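Local coordinates for protein UDP-N-acetylglucosamine 2-epimerase (Methanocaldococcus jannaschii, PDB 4NES) that probably catalyses the reversible epimerization at C-2 of UDP-N-acetylglucosamine, giving UDP-N-acetylmannosamine, and works as a homodimer, at residues F165-D173 with N346-I357. Residues are numbered along the deposited sequence; the frame is centred on the assembly and turned at random.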
loop_
_atom_site.group_PDB
_atom_site.type_symbol
_atom_site.label_atom_id
_atom_site.label_comp_id
_atom_site.label_asym_id
_atom_site.label_seq_id
_atom_site.Cartn_x
_atom_site.Cartn_y
_atom_site.Cartn_z
ATOM N N PHE A 165 9.150 1.859 17.944
ATOM C CA PHE A 165 10.103 2.537 18.815
ATOM C C PHE A 165 9.761 4.011 18.826
ATOM O O PHE A 165 9.743 4.641 17.768
ATOM C CB PHE A 165 11.527 2.344 18.279
ATOM C CG PHE A 165 11.928 0.907 18.154
ATOM C CD1 PHE A 165 11.611 0.172 17.015
ATOM C CD2 PHE A 165 12.600 0.280 19.189
ATOM C CE1 PHE A 165 11.977 -1.176 16.918
ATOM C CE2 PHE A 165 12.971 -1.055 19.095
ATOM C CZ PHE A 165 12.659 -1.776 17.965
ATOM N N VAL A 166 9.481 4.568 20.006
ATOM C CA VAL A 166 9.223 6.000 20.117
ATOM C C VAL A 166 10.556 6.685 20.341
ATOM O O VAL A 166 11.142 6.585 21.423
ATOM C CB VAL A 166 8.262 6.310 21.270
ATOM C CG1 VAL A 166 8.007 7.814 21.347
ATOM C CG2 VAL A 166 6.948 5.547 21.083
ATOM N N VAL A 167 11.047 7.349 19.299
ATOM C CA VAL A 167 12.415 7.863 19.289
ATOM C C VAL A 167 12.509 9.382 19.202
ATOM O O VAL A 167 13.609 9.936 19.229
ATOM C CB VAL A 167 13.250 7.260 18.129
ATOM C CG1 VAL A 167 13.395 5.744 18.268
ATOM C CG2 VAL A 167 12.649 7.627 16.764
ATOM N N GLY A 168 11.364 10.058 19.127
ATOM C CA GLY A 168 11.323 11.488 18.871
ATOM C C GLY A 168 11.350 11.734 17.377
ATOM O O GLY A 168 11.455 10.794 16.590
ATOM N N ASN A 169 11.236 12.999 16.982
ATOM C CA ASN A 169 11.314 13.353 15.573
ATOM C C ASN A 169 12.693 13.894 15.243
ATOM O O ASN A 169 13.187 14.790 15.931
ATOM C CB ASN A 169 10.216 14.363 15.207
ATOM C CG ASN A 169 9.978 14.451 13.708
ATOM O OD1 ASN A 169 10.904 14.635 12.919
ATOM N ND2 ASN A 169 8.723 14.274 13.301
ATOM N N THR A 170 13.315 13.351 14.192
ATOM C CA THR A 170 14.637 13.830 13.755
ATOM C C THR A 170 14.669 15.321 13.387
ATOM O O THR A 170 15.756 15.912 13.292
ATOM C CB THR A 170 15.186 13.035 12.556
ATOM O OG1 THR A 170 14.290 13.176 11.449
ATOM C CG2 THR A 170 15.353 11.552 12.892
ATOM N N ILE A 171 13.512 15.938 13.165
ATOM C CA ILE A 171 13.502 17.364 12.884
ATOM C C ILE A 171 14.033 18.161 14.077
ATOM O O ILE A 171 14.610 19.242 13.893
ATOM C CB ILE A 171 12.103 17.864 12.457
ATOM C CG1 ILE A 171 12.216 19.216 11.764
ATOM C CG2 ILE A 171 11.145 17.914 13.644
ATOM C CD1 ILE A 171 13.021 19.164 10.493
ATOM N N VAL A 172 13.887 17.634 15.296
ATOM C CA VAL A 172 14.500 18.292 16.449
ATOM C C VAL A 172 16.019 18.291 16.303
ATOM O O VAL A 172 16.651 19.334 16.464
ATOM C CB VAL A 172 14.102 17.647 17.795
ATOM C CG1 VAL A 172 14.736 18.413 18.964
ATOM C CG2 VAL A 172 12.605 17.628 17.946
ATOM N N ASP A 173 16.600 17.129 16.001
ATOM C CA ASP A 173 18.040 17.042 15.746
ATOM C C ASP A 173 18.457 18.069 14.699
ATOM O O ASP A 173 19.436 18.788 14.872
ATOM C CB ASP A 173 18.457 15.690 15.139
ATOM C CG ASP A 173 17.948 14.466 15.891
ATOM O OD1 ASP A 173 16.887 14.491 16.538
ATOM O OD2 ASP A 173 18.618 13.417 15.756
ATOM N N ASN A 346 7.923 20.941 24.472
ATOM C CA ASN A 346 8.260 20.307 23.192
ATOM C C ASN A 346 8.051 18.808 23.273
ATOM O O ASN A 346 8.735 18.105 24.016
ATOM C CB ASN A 346 9.671 20.628 22.675
ATOM C CG ASN A 346 9.993 19.900 21.351
ATOM O OD1 ASN A 346 9.360 20.137 20.297
ATOM N ND2 ASN A 346 10.986 19.019 21.407
ATOM N N PRO A 347 7.086 18.315 22.499
ATOM C CA PRO A 347 6.649 16.922 22.510
ATOM C C PRO A 347 7.510 16.030 21.624
ATOM O O PRO A 347 7.302 14.819 21.618
ATOM C CB PRO A 347 5.239 17.015 21.934
ATOM C CG PRO A 347 5.310 18.179 20.990
ATOM C CD PRO A 347 6.249 19.161 21.628
ATOM N N PHE A 348 8.471 16.603 20.904
ATOM C CA PHE A 348 9.130 15.846 19.843
ATOM C C PHE A 348 10.503 15.279 20.173
ATOM O O PHE A 348 11.178 14.734 19.294
ATOM C CB PHE A 348 9.177 16.675 18.560
ATOM C CG PHE A 348 7.822 17.030 18.026
ATOM C CD1 PHE A 348 6.881 16.035 17.776
ATOM C CD2 PHE A 348 7.475 18.355 17.804
ATOM C CE1 PHE A 348 5.625 16.358 17.293
ATOM C CE2 PHE A 348 6.217 18.686 17.322
ATOM C CZ PHE A 348 5.295 17.685 17.066
ATOM N N GLY A 349 10.907 15.387 21.432
ATOM C CA GLY A 349 12.127 14.743 21.877
ATOM C C GLY A 349 13.304 15.674 22.076
ATOM O O GLY A 349 13.184 16.892 21.923
ATOM N N ASN A 350 14.451 15.091 22.394
ATOM C CA ASN A 350 15.600 15.902 22.778
ATOM C C ASN A 350 16.718 15.948 21.735
ATOM O O ASN A 350 17.854 16.294 22.046
ATOM C CB ASN A 350 16.107 15.511 24.169
ATOM C CG ASN A 350 15.171 15.981 25.273
ATOM O OD1 ASN A 350 14.735 17.133 25.285
ATOM N ND2 ASN A 350 14.857 15.092 26.199
ATOM N N GLY A 351 16.389 15.633 20.488
ATOM C CA GLY A 351 17.296 15.925 19.389
ATOM C C GLY A 351 18.401 14.928 19.129
ATOM O O GLY A 351 19.387 15.248 18.457
ATOM N N LYS A 352 18.232 13.714 19.641
ATOM C CA LYS A 352 19.176 12.640 19.384
ATOM C C LYS A 352 18.469 11.450 18.748
ATOM O O LYS A 352 18.896 10.308 18.874
ATOM C CB LYS A 352 19.900 12.234 20.674
ATOM C CG LYS A 352 20.739 13.363 21.269
ATOM C CD LYS A 352 21.484 12.916 22.512
ATOM C CE LYS A 352 22.192 14.089 23.189
ATOM N NZ LYS A 352 23.402 14.549 22.453
ATOM N N SER A 353 17.395 11.736 18.028
ATOM C CA SER A 353 16.609 10.696 17.372
ATOM C C SER A 353 17.386 9.962 16.285
ATOM O O SER A 353 17.242 8.751 16.128
ATOM C CB SER A 353 15.350 11.311 16.780
ATOM O OG SER A 353 14.592 11.923 17.804
ATOM N N GLY A 354 18.182 10.694 15.512
ATOM C CA GLY A 354 18.977 10.075 14.463
ATOM C C GLY A 354 19.919 9.025 15.016
ATOM O O GLY A 354 19.999 7.916 14.494
ATOM N N GLU A 355 20.623 9.362 16.087
ATOM C CA GLU A 355 21.547 8.414 16.695
ATOM C C GLU A 355 20.803 7.203 17.246
ATOM O O GLU A 355 21.278 6.077 17.110
ATOM C CB GLU A 355 22.385 9.106 17.772
ATOM C CG GLU A 355 23.478 10.031 17.211
ATOM C CD GLU A 355 24.723 9.298 16.740
ATOM O OE1 GLU A 355 24.766 8.051 16.818
ATOM O OE2 GLU A 355 25.677 9.980 16.306
ATOM N N ARG A 356 19.637 7.428 17.848
ATOM C CA ARG A 356 18.869 6.319 18.421
ATOM C C ARG A 356 18.376 5.363 17.333
ATOM O O ARG A 356 18.444 4.144 17.488
ATOM C CB ARG A 356 17.696 6.836 19.251
ATOM C CG ARG A 356 16.725 5.753 19.710
ATOM C CD ARG A 356 17.040 5.209 21.097
ATOM N NE ARG A 356 15.886 4.494 21.641
ATOM C CZ ARG A 356 15.756 3.175 21.682
ATOM N NH1 ARG A 356 16.722 2.404 21.231
ATOM N NH2 ARG A 356 14.644 2.636 22.175
ATOM N N ILE A 357 17.909 5.929 16.225
ATOM C CA ILE A 357 17.465 5.136 15.077
ATOM C C ILE A 357 18.583 4.254 14.541
ATOM O O ILE A 357 18.384 3.056 14.322
ATOM C CB ILE A 357 16.926 6.050 13.974
ATOM C CG1 ILE A 357 15.561 6.594 14.396
ATOM C CG2 ILE A 357 16.786 5.286 12.651
ATOM C CD1 ILE A 357 15.061 7.745 13.527
HETATM O O HOH W 1 21.043 12.316 16.366
#
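Gly168 and Gly349 bring the two backbones to 4.5 Å between CA atoms, and beside them Asn169 N donates to Phe348 O at 2.9 Å. A side chain at Gly168 would run into Phe348 O and Ser353 OG. Ser353 OG gives its proton to Val167 O over 2.6 Å, reaching that oxygen 31° from the carbonyl plane. The carboxylate of Asp173 straddles the first turn of helix 353-363, each oxygen using its syn side: OD1 takes Ser353 N at 3.2 Å, OD2 takes Gly354 N at 2.8 Å in a nearly straight bond (169°). A water donates to OD2 and accepts from Glu355 N, so three amides of the helix start are served, and the helix dipole would favour the charged carboxylate. With an alanine here in place of the aspartate, the Ser353 and Gly354 amides would probably lose their acceptor and the bridging water one of its two partners. Val172 turns CG1 away from the backbone N (chi1 -178°), which spreads its methyls: CG1 lies against Gly351 N and CA, while CG2 meets Phe348 CB at 3.6 Å. Farther along, Val167 CG1 packs on Arg356 CG at 3.6 Å, and Ile357 CD1 touches both Val167 CG2 and Thr170 CG2. Asn169 OD1 N-caps helix 170-183 through Ile171 N. The contact lies outside the nucleotide sites, the Asn169 side chain about 9 Å from the bound UDP, and joins the end of the edge strand 164-166 to the C-terminal helix, which returns to pack on the N-terminal Rossmann-like domain, the chain crossover characteristic of the GT-B fold.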